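Local coordinates for DegV domain-containing protein spr0652 (Streptococcus pneumoniae, PDB 6CNG) that binds linoleic acid, may bind other long-chain fatty acids such as palmitate, and may play a role in lipid transport or fatty acid metabolism, at residues 84-96 / 111-124. Sequence-based numbering, arbitrary orientation. Where two conformers were deposited one is given.
Sequences ACPSPDDYLRAFE and SGSHNSAQLAKNIY. With EIC (linoleic acid), chain C.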
ATOM      1  N   ALA A  84     -13.085  -7.105   2.327  1.00 14.63           N
ATOM      2  CA  ALA A  84     -13.285  -7.069   3.769  1.00 17.86           C
ATOM      3  C   ALA A  84     -11.944  -7.011   4.474  1.00 10.75           C
ATOM      4  O   ALA A  84     -10.952  -7.547   3.991  1.00 17.17           O
ATOM      5  CB  ALA A  84     -14.015  -8.306   4.291  1.00 18.12           C
ATOM      6  N   CYS A  85     -11.943  -6.389   5.631  1.00 14.39           N
ATOM      7  CA  CYS A  85     -10.719  -6.136   6.378  1.00 15.60           C
ATOM      8  C   CYS A  85     -10.446  -7.276   7.347  1.00 17.57           C
ATOM      9  O   CYS A  85     -11.306  -8.112   7.608  1.00 19.93           O
ATOM     10  CB  CYS A  85     -10.841  -4.809   7.131  1.00 13.31           C
ATOM     11  SG  CYS A  85     -12.003  -4.806   8.467  1.00 20.78           S
ATOM     12  N   PRO A  86      -9.244  -7.324   7.927  1.00 17.24           N
ATOM     13  CA  PRO A  86      -8.938  -8.386   8.875  1.00 17.80           C
ATOM     14  C   PRO A  86      -9.671  -8.224  10.188  1.00 15.61           C
ATOM     15  O   PRO A  86      -9.952  -7.120  10.658  1.00 15.99           O
ATOM     16  CB  PRO A  86      -7.433  -8.241   9.085  1.00 16.84           C
ATOM     17  CG  PRO A  86      -6.980  -7.479   7.918  1.00 15.76           C
ATOM     18  CD  PRO A  86      -8.058  -6.499   7.695  1.00 15.89           C
ATOM     19  N   SER A  87      -9.972  -9.365  10.771  1.00 17.40           N
ATOM     20  CA  SER A  87     -10.536  -9.404  12.089  1.00 15.50           C
ATOM     21  C   SER A  87      -9.479  -8.995  13.102  1.00 14.76           C
ATOM     22  O   SER A  87      -8.285  -9.179  12.885  1.00 15.91           O
ATOM     23  CB  SER A  87     -10.949 -10.818  12.396  1.00 17.02           C
ATOM     24  OG  SER A  87     -11.226 -10.975  13.762  1.00 23.01           O
ATOM     25  N   PRO A  88      -9.897  -8.448  14.217  1.00 14.74           N
ATOM     26  CA  PRO A  88      -8.957  -8.233  15.311  1.00 12.69           C
ATOM     27  C   PRO A  88      -8.225  -9.496  15.688  1.00 14.21           C
ATOM     28  O   PRO A  88      -7.032  -9.444  15.998  1.00 15.02           O
ATOM     29  CB  PRO A  88      -9.877  -7.755  16.438  1.00 13.11           C
ATOM     30  CG  PRO A  88     -11.054  -7.250  15.782  1.00 13.12           C
ATOM     31  CD  PRO A  88     -11.257  -8.064  14.590  1.00 17.43           C
ATOM     32  N   ASP A  89      -8.927 -10.635  15.657  1.00 17.39           N
ATOM     33  CA  ASP A  89      -8.326 -11.921  15.966  1.00 12.91           C
ATOM     34  C   ASP A  89      -7.211 -12.258  14.995  1.00 11.95           C
ATOM     35  O   ASP A  89      -6.206 -12.850  15.382  1.00 15.23           O
ATOM     36  CB  ASP A  89      -9.405 -12.979  15.903  1.00 18.22           C
ATOM     37  CG  ASP A  89      -8.894 -14.303  16.263  1.00 28.79           C
ATOM     38  OD1 ASP A  89      -8.470 -14.451  17.426  1.00 33.36           O
ATOM     39  OD2 ASP A  89      -8.888 -15.189  15.389  1.00 35.54           O
ATOM     40  N   ASP A  90      -7.376 -11.912  13.728  1.00 14.90           N
ATOM     41  CA  ASP A  90      -6.309 -12.114  12.760  1.00 13.71           C
ATOM     42  C   ASP A  90      -5.051 -11.361  13.176  1.00 17.62           C
ATOM     43  O   ASP A  90      -3.932 -11.856  13.003  1.00 15.51           O
ATOM     44  CB  ASP A  90      -6.770 -11.626  11.394  1.00 17.69           C
ATOM     45  CG  ASP A  90      -7.940 -12.424  10.852  1.00 21.32           C
ATOM     46  OD1 ASP A  90      -8.344 -13.399  11.501  1.00 23.84           O
ATOM     47  OD2 ASP A  90      -8.466 -12.066   9.778  1.00 24.62           O
ATOM     48  N   TYR A  91      -5.218 -10.165  13.738  1.00 14.96           N
ATOM     49  CA  TYR A  91      -4.077  -9.403  14.225  1.00 14.51           C
ATOM     50  C   TYR A  91      -3.496 -10.052  15.476  1.00 15.74           C
ATOM     51  O   TYR A  91      -2.277 -10.178  15.607  1.00 17.39           O
ATOM     52  CB  TYR A  91      -4.514  -7.950  14.459  1.00 14.47           C
ATOM     53  CG  TYR A  91      -4.614  -7.132  13.185  1.00 14.88           C
ATOM     54  CD1 TYR A  91      -3.561  -7.089  12.313  1.00 17.90           C
ATOM     55  CD2 TYR A  91      -5.748  -6.406  12.858  1.00 12.68           C
ATOM     56  CE1 TYR A  91      -3.624  -6.374  11.159  1.00 17.04           C
ATOM     57  CE2 TYR A  91      -5.813  -5.675  11.704  1.00 11.96           C
ATOM     58  CZ  TYR A  91      -4.747  -5.667  10.857  1.00 14.08           C
ATOM     59  OH  TYR A  91      -4.740  -4.967   9.684  1.00 20.73           O
ATOM     60  N   LEU A  92      -4.348 -10.522  16.384  1.00 12.93           N
ATOM     61  CA  LEU A  92      -3.855 -11.153  17.607  1.00 15.68           C
ATOM     62  C   LEU A  92      -2.966 -12.351  17.311  1.00 12.86           C
ATOM     63  O   LEU A  92      -1.932 -12.534  17.963  1.00 15.11           O
ATOM     64  CB  LEU A  92      -5.024 -11.620  18.474  1.00 15.29           C
ATOM     65  CG  LEU A  92      -5.907 -10.596  19.141  1.00 15.93           C
ATOM     66  CD1 LEU A  92      -7.039 -11.346  19.827  1.00 16.56           C
ATOM     67  CD2 LEU A  92      -5.131  -9.771  20.111  1.00 15.23           C
ATOM     68  N   ARG A  93      -3.372 -13.193  16.362  1.00 14.91           N
ATOM     69  CA  ARG A  93      -2.548 -14.324  15.961  1.00 15.58           C
ATOM     70  C   ARG A  93      -1.170 -13.871  15.529  1.00 12.90           C
ATOM     71  O   ARG A  93      -0.163 -14.519  15.836  1.00 19.59           O
ATOM     72  CB  ARG A  93      -3.185 -15.021  14.764  1.00 22.00           C
ATOM     73  CG  ARG A  93      -4.383 -15.878  15.039  1.00 32.27           C
ATOM     74  CD  ARG A  93      -4.514 -16.971  13.961  1.00 39.38           C
ATOM     75  NE  ARG A  93      -3.940 -16.611  12.652  1.00 42.62           N
ATOM     76  CZ  ARG A  93      -2.758 -17.023  12.186  1.00 53.04           C
ATOM     77  NH1 ARG A  93      -1.966 -17.821  12.904  1.00 45.60           N
ATOM     78  NH2 ARG A  93      -2.363 -16.631  10.980  1.00 66.28           N
ATOM     79  N   ALA A  94      -1.117 -12.813  14.747  1.00 14.51           N
ATOM     80  CA  ALA A  94       0.131 -12.348  14.171  1.00 17.45           C
ATOM     81  C   ALA A  94       1.091 -11.803  15.218  1.00 17.65           C
ATOM     82  O   ALA A  94       2.297 -11.772  14.979  1.00 21.10           O
ATOM     83  CB  ALA A  94      -0.178 -11.286  13.130  1.00 15.08           C
ATOM     84  N   PHE A  95       0.589 -11.393  16.369  1.00 16.32           N
ATOM     85  CA  PHE A  95       1.443 -10.832  17.387  1.00 15.88           C
ATOM     86  C   PHE A  95       2.332 -11.870  18.064  1.00 17.62           C
ATOM     87  O   PHE A  95       3.358 -11.497  18.634  1.00 17.33           O
ATOM     88  CB  PHE A  95       0.582 -10.170  18.451  1.00 14.22           C
ATOM     89  CG  PHE A  95      -0.139  -8.948  17.994  1.00 14.49           C
ATOM     90  CD1 PHE A  95       0.298  -8.206  16.925  1.00 15.62           C
ATOM     91  CD2 PHE A  95      -1.243  -8.529  18.665  1.00 13.22           C
ATOM     92  CE1 PHE A  95      -0.359  -7.097  16.552  1.00 15.96           C
ATOM     93  CE2 PHE A  95      -1.902  -7.425  18.288  1.00 15.60           C
ATOM     94  CZ  PHE A  95      -1.458  -6.701  17.236  1.00 15.82           C
ATOM     95  N   GLU A  96       1.978 -13.149  18.012  1.00 18.99           N
ATOM     96  CA  GLU A  96       2.608 -14.133  18.881  1.00 21.47           C
ATOM     97  C   GLU A  96       4.101 -14.297  18.609  1.00 18.82           C
ATOM     98  O   GLU A  96       4.552 -14.284  17.466  1.00 22.46           O
ATOM     99  CB  GLU A  96       1.920 -15.480  18.731  1.00 23.59           C
ATOM    100  CG  GLU A  96       2.362 -16.434  19.833  1.00 33.72           C
ATOM    101  CD  GLU A  96       2.216 -17.891  19.472  1.00 38.86           C
ATOM    102  OE1 GLU A  96       2.353 -18.725  20.383  1.00 38.28           O
ATOM    103  OE2 GLU A  96       1.993 -18.212  18.280  1.00 41.30           O
ATOM    104  N   SER A 111     -10.696   1.787   4.997  1.00 12.37           N
ATOM    105  CA  SER A 111     -10.796   0.410   5.433  1.00 14.03           C
ATOM    106  C   SER A 111     -10.752   0.370   6.949  1.00 14.82           C
ATOM    107  O   SER A 111     -10.101   1.194   7.591  1.00 12.50           O
ATOM    108  CB  SER A 111      -9.668  -0.459   4.882  1.00 16.18           C
ATOM    109  OG  SER A 111      -9.568  -1.687   5.599  1.00 16.86           O
ATOM    110  N   GLY A 112     -11.458  -0.609   7.506  1.00 14.95           N
ATOM    111  CA  GLY A 112     -11.457  -0.838   8.928  1.00 17.00           C
ATOM    112  C   GLY A 112     -10.277  -1.627   9.438  1.00 14.40           C
ATOM    113  O   GLY A 112     -10.256  -2.048  10.596  1.00 14.50           O
ATOM    114  N   SER A 113      -9.281  -1.840   8.593  1.00 15.30           N
ATOM    115  CA  SER A 113      -8.101  -2.575   9.018  1.00 14.35           C
ATOM    116  C   SER A 113      -7.472  -1.922  10.240  1.00 13.92           C
ATOM    117  O   SER A 113      -7.138  -2.591  11.221  1.00 13.64           O
ATOM    118  CB  SER A 113      -7.114  -2.631   7.851  1.00 11.92           C
ATOM    119  OG  SER A 113      -6.001  -3.425   8.169  1.00 13.38           O
ATOM    120  N   HIS A 114      -7.302  -0.613  10.191  1.00 12.87           N
ATOM    121  CA  HIS A 114      -6.671   0.077  11.294  1.00 13.10           C
ATOM    122  C   HIS A 114      -7.511  -0.004  12.554  1.00 13.05           C
ATOM    123  O   HIS A 114      -6.969  -0.139  13.645  1.00 13.70           O
ATOM    124  CB  HIS A 114      -6.443   1.517  10.894  1.00 15.10           C
ATOM    125  CG  HIS A 114      -5.809   2.330  11.959  1.00 14.65           C
ATOM    126  ND1 HIS A 114      -6.506   3.256  12.698  1.00 19.22           N
ATOM    127  CD2 HIS A 114      -4.544   2.346  12.427  1.00 14.74           C
ATOM    128  CE1 HIS A 114      -5.698   3.806  13.583  1.00 17.81           C
ATOM    129  NE2 HIS A 114      -4.501   3.274  13.436  1.00 17.86           N
ATOM    130  N   ASN A 115      -8.831   0.089  12.428  1.00 14.92           N
ATOM    131  CA  ASN A 115      -9.698  -0.021  13.599  1.00 15.49           C
ATOM    132  C   ASN A 115      -9.528  -1.374  14.272  1.00 15.13           C
ATOM    133  O   ASN A 115      -9.433  -1.454  15.495  1.00 16.48           O
ATOM    134  CB  ASN A 115     -11.151   0.222  13.179  1.00 14.74           C
ATOM    135  CG  ASN A 115     -12.134   0.168  14.347  1.00 16.79           C
ATOM    136  OD1 ASN A 115     -12.710  -0.867  14.644  1.00 21.87           O
ATOM    137  ND2 ASN A 115     -12.342   1.291  14.981  1.00 21.22           N
ATOM    138  N   SER A 116      -9.482  -2.458  13.491  0.61 14.73           N
ATOM    139  CA  SER A 116      -9.238  -3.777  14.065  0.61 14.57           C
ATOM    140  C   SER A 116      -7.862  -3.852  14.700  0.61 13.25           C
ATOM    141  O   SER A 116      -7.685  -4.501  15.735  0.61 14.69           O
ATOM    142  CB  SER A 116      -9.351  -4.850  12.990  0.61 14.88           C
ATOM    143  OG  SER A 116     -10.698  -5.108  12.707  0.61 16.46           O
ATOM    144  N   ALA A 117      -6.863  -3.228  14.067  1.00 13.77           N
ATOM    145  CA  ALA A 117      -5.519  -3.255  14.613  1.00  9.83           C
ATOM    146  C   ALA A 117      -5.457  -2.507  15.921  1.00 10.28           C
ATOM    147  O   ALA A 117      -4.742  -2.909  16.831  1.00 15.23           O
ATOM    148  CB  ALA A 117      -4.545  -2.630  13.618  1.00 10.39           C
ATOM    149  N   GLN A 118      -6.174  -1.407  16.026  1.00 11.18           N
ATOM    150  CA  GLN A 118      -6.165  -0.652  17.265  1.00 11.79           C
ATOM    151  C   GLN A 118      -6.735  -1.482  18.388  1.00 12.21           C
ATOM    152  O   GLN A 118      -6.224  -1.461  19.514  1.00 15.48           O
ATOM    153  CB  GLN A 118      -6.983   0.613  17.107  1.00 14.34           C
ATOM    154  CG  GLN A 118      -6.322   1.691  16.289  1.00 18.92           C
ATOM    155  CD  GLN A 118      -7.236   2.894  16.069  1.00 23.35           C
ATOM    156  OE1 GLN A 118      -8.360   2.749  15.590  1.00 28.17           O
ATOM    157  NE2 GLN A 118      -6.743   4.085  16.399  1.00 24.65           N
ATOM    158  N   LEU A 119      -7.794  -2.220  18.098  1.00 13.09           N
ATOM    159  CA  LEU A 119      -8.417  -3.044  19.120  1.00 14.82           C
ATOM    160  C   LEU A 119      -7.523  -4.216  19.491  1.00 11.94           C
ATOM    161  O   LEU A 119      -7.343  -4.514  20.665  1.00 12.41           O
ATOM    162  CB  LEU A 119      -9.776  -3.516  18.627  1.00 13.58           C
ATOM    163  CG  LEU A 119     -10.511  -4.439  19.600  1.00 11.68           C
ATOM    164  CD1 LEU A 119     -10.736  -3.832  20.960  1.00 15.28           C
ATOM    165  CD2 LEU A 119     -11.798  -4.836  18.999  1.00 15.59           C
ATOM    166  N   ALA A 120      -6.961  -4.893  18.499  1.00 10.44           N
ATOM    167  CA  ALA A 120      -6.051  -5.994  18.758  1.00 10.20           C
ATOM    168  C   ALA A 120      -4.924  -5.578  19.685  1.00 13.14           C
ATOM    169  O   ALA A 120      -4.547  -6.326  20.594  1.00 14.90           O
ATOM    170  CB  ALA A 120      -5.483  -6.483  17.435  1.00 13.84           C
ATOM    171  N   LYS A 121      -4.361  -4.387  19.465  1.00 13.56           N
ATOM    172  CA  LYS A 121      -3.274  -3.929  20.320  1.00 11.75           C
ATOM    173  C   LYS A 121      -3.734  -3.855  21.757  1.00 10.64           C
ATOM    174  O   LYS A 121      -3.058  -4.338  22.664  1.00 14.04           O
ATOM    175  CB  LYS A 121      -2.739  -2.552  19.891  1.00 14.46           C
ATOM    176  CG  LYS A 121      -1.856  -1.880  20.977  1.00 13.09           C
ATOM    177  CD  LYS A 121      -1.265  -0.543  20.572  1.00 15.52           C
ATOM    178  CE  LYS A 121      -0.435   0.087  21.726  1.00 16.38           C
ATOM    179  NZ  LYS A 121       0.216   1.384  21.407  1.00 16.08           N
ATOM    180  N   ASN A 122      -4.854  -3.190  21.979  1.00 13.22           N
ATOM    181  CA  ASN A 122      -5.351  -3.016  23.334  1.00 15.18           C
ATOM    182  C   ASN A 122      -5.729  -4.343  23.973  1.00 15.42           C
ATOM    183  O   ASN A 122      -5.569  -4.504  25.179  1.00 17.72           O
ATOM    184  CB  ASN A 122      -6.524  -2.045  23.311  1.00 15.06           C
ATOM    185  CG  ASN A 122      -6.094  -0.633  22.987  1.00 19.83           C
ATOM    186  OD1 ASN A 122      -4.984  -0.220  23.305  1.00 19.68           O
ATOM    187  ND2 ASN A 122      -6.969   0.110  22.344  1.00 27.18           N
ATOM    188  N   ILE A 123      -6.209  -5.305  23.183  1.00 16.21           N
ATOM    189  CA  ILE A 123      -6.585  -6.607  23.713  1.00 13.87           C
ATOM    190  C   ILE A 123      -5.350  -7.401  24.066  1.00 12.23           C
ATOM    191  O   ILE A 123      -5.287  -8.043  25.115  1.00 17.01           O
ATOM    192  CB  ILE A 123      -7.448  -7.368  22.695  1.00 12.29           C
ATOM    193  CG1 ILE A 123      -8.824  -6.717  22.506  1.00 15.21           C
ATOM    194  CG2 ILE A 123      -7.606  -8.822  23.118  1.00 18.96           C
ATOM    195  CD1 ILE A 123      -9.728  -6.787  23.736  1.00 15.76           C
ATOM    196  N   TYR A 124      -4.353  -7.391  23.199  1.00 14.89           N
ATOM    197  CA  TYR A 124      -3.171  -8.191  23.467  1.00 16.20           C
ATOM    198  C   TYR A 124      -2.472  -7.731  24.734  1.00 16.59           C
ATOM    199  O   TYR A 124      -2.051  -8.555  25.549  1.00 18.98           O
ATOM    200  CB  TYR A 124      -2.217  -8.107  22.288  1.00 18.21           C
ATOM    201  CG  TYR A 124      -1.179  -9.218  22.216  1.00 16.84           C
ATOM    202  CD1 TYR A 124      -1.495 -10.471  21.717  1.00 19.37           C
ATOM    203  CD2 TYR A 124       0.118  -8.990  22.594  1.00 17.18           C
ATOM    204  CE1 TYR A 124      -0.532 -11.459  21.621  1.00 19.36           C
ATOM    205  CE2 TYR A 124       1.063  -9.952  22.504  1.00 15.08           C
ATOM    206  CZ  TYR A 124       0.749 -11.179  22.005  1.00 15.92           C
ATOM    207  OH  TYR A 124       1.714 -12.136  21.943  1.00 19.52           O
TER
HETATM  208  C1  EIC C 301     -11.616  -3.238   2.913  1.00 14.19           C
HETATM  209  C2  EIC C 301     -10.423  -2.779   2.082  1.00 13.81           C
HETATM  210  C3  EIC C 301     -10.680  -1.521   1.284  1.00 14.76           C
HETATM  211  C4  EIC C 301      -9.399  -0.944   0.729  1.00 14.42           C
HETATM  212  C5  EIC C 301      -9.630   0.370   0.015  1.00 16.08           C
HETATM  213  C6  EIC C 301      -8.326   1.012  -0.447  1.00 19.13           C
HETATM  214  C7  EIC C 301      -7.713   0.340  -1.683  1.00 18.75           C
HETATM  215  C8  EIC C 301      -6.343   0.914  -1.993  1.00 16.27           C
HETATM  216  C9  EIC C 301      -5.754   0.122  -3.137  1.00 16.21           C
HETATM  217  C10 EIC C 301      -5.848   0.540  -4.380  1.00 14.76           C
HETATM  218  C11 EIC C 301      -6.565   1.827  -4.766  1.00 16.94           C
HETATM  219  C12 EIC C 301      -5.619   2.543  -5.720  1.00 18.47           C
HETATM  220  C13 EIC C 301      -5.257   3.804  -5.611  1.00 15.79           C
HETATM  221  C14 EIC C 301      -5.783   4.709  -4.517  1.00 18.26           C
HETATM  222  C15 EIC C 301      -4.940   4.611  -3.248  1.00 16.27           C
HETATM  223  C16 EIC C 301      -5.496   5.559  -2.196  1.00 17.70           C
HETATM  224  C17 EIC C 301      -4.805   5.386  -0.875  1.00 14.59           C
HETATM  225  C18 EIC C 301      -5.423   6.319   0.142  1.00 15.71           C
HETATM  226  O1  EIC C 301     -11.680  -3.002   4.150  1.00 18.05           O
HETATM  227  O2  EIC C 301     -12.547  -3.860   2.345  1.00 19.13           O
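Tyr91 reaches from helix 88-95 into a hole formed by Ser113, Ser116, Ala117 and Ala120 of the neighbouring helix. Its CB meets the methyl of Ala120, CB to CB, at 3.5 Å. With CG anti to the carbonyl carbon (chi1 -78°), the ring then runs back toward the start of helix 113-124. CD2 and CE2 pass along the backbone around Ala117, whose CB lies over one ring face, a CH-pi contact with CB 4.1 Å from the ring centroid. At the tip, OH donates to Ser113 OG in a short bond of 2.5 Å, with the serine oxygen in the ring plane; Ser113 OG also hydrogen-bonds Asp28. Ala120 returns the knob, its CB set among Pro88, Tyr91, Leu92 and Phe95. Farther along, the edge of Phe95 faces the Tyr124 ring, planes at 74°, while Phe95 CB sits over that same ring 3.7 Å from its centroid. At the other end, in one of its two conformers, Ser116 OG donates to Pro86 O (3.0 Å), in the carbonyl plane, and in that copy links the loop before helix 88-95 to the second helix. Beyond it, Ser111 OG donates to O1 of the linoleic acid (2.9 Å) and accepts from Ser113 N in an ST turn, so the turn that begins the helix also holds the acid group of the ligand. The two helices cross at -53°, with axes 8.2 Å apart, and pack side by side on the sheet of this DegV-family protein: Tyr91 and Phe95 rest on strands 23-28 and 100-105, Ala117 on 100-105 and 132-137.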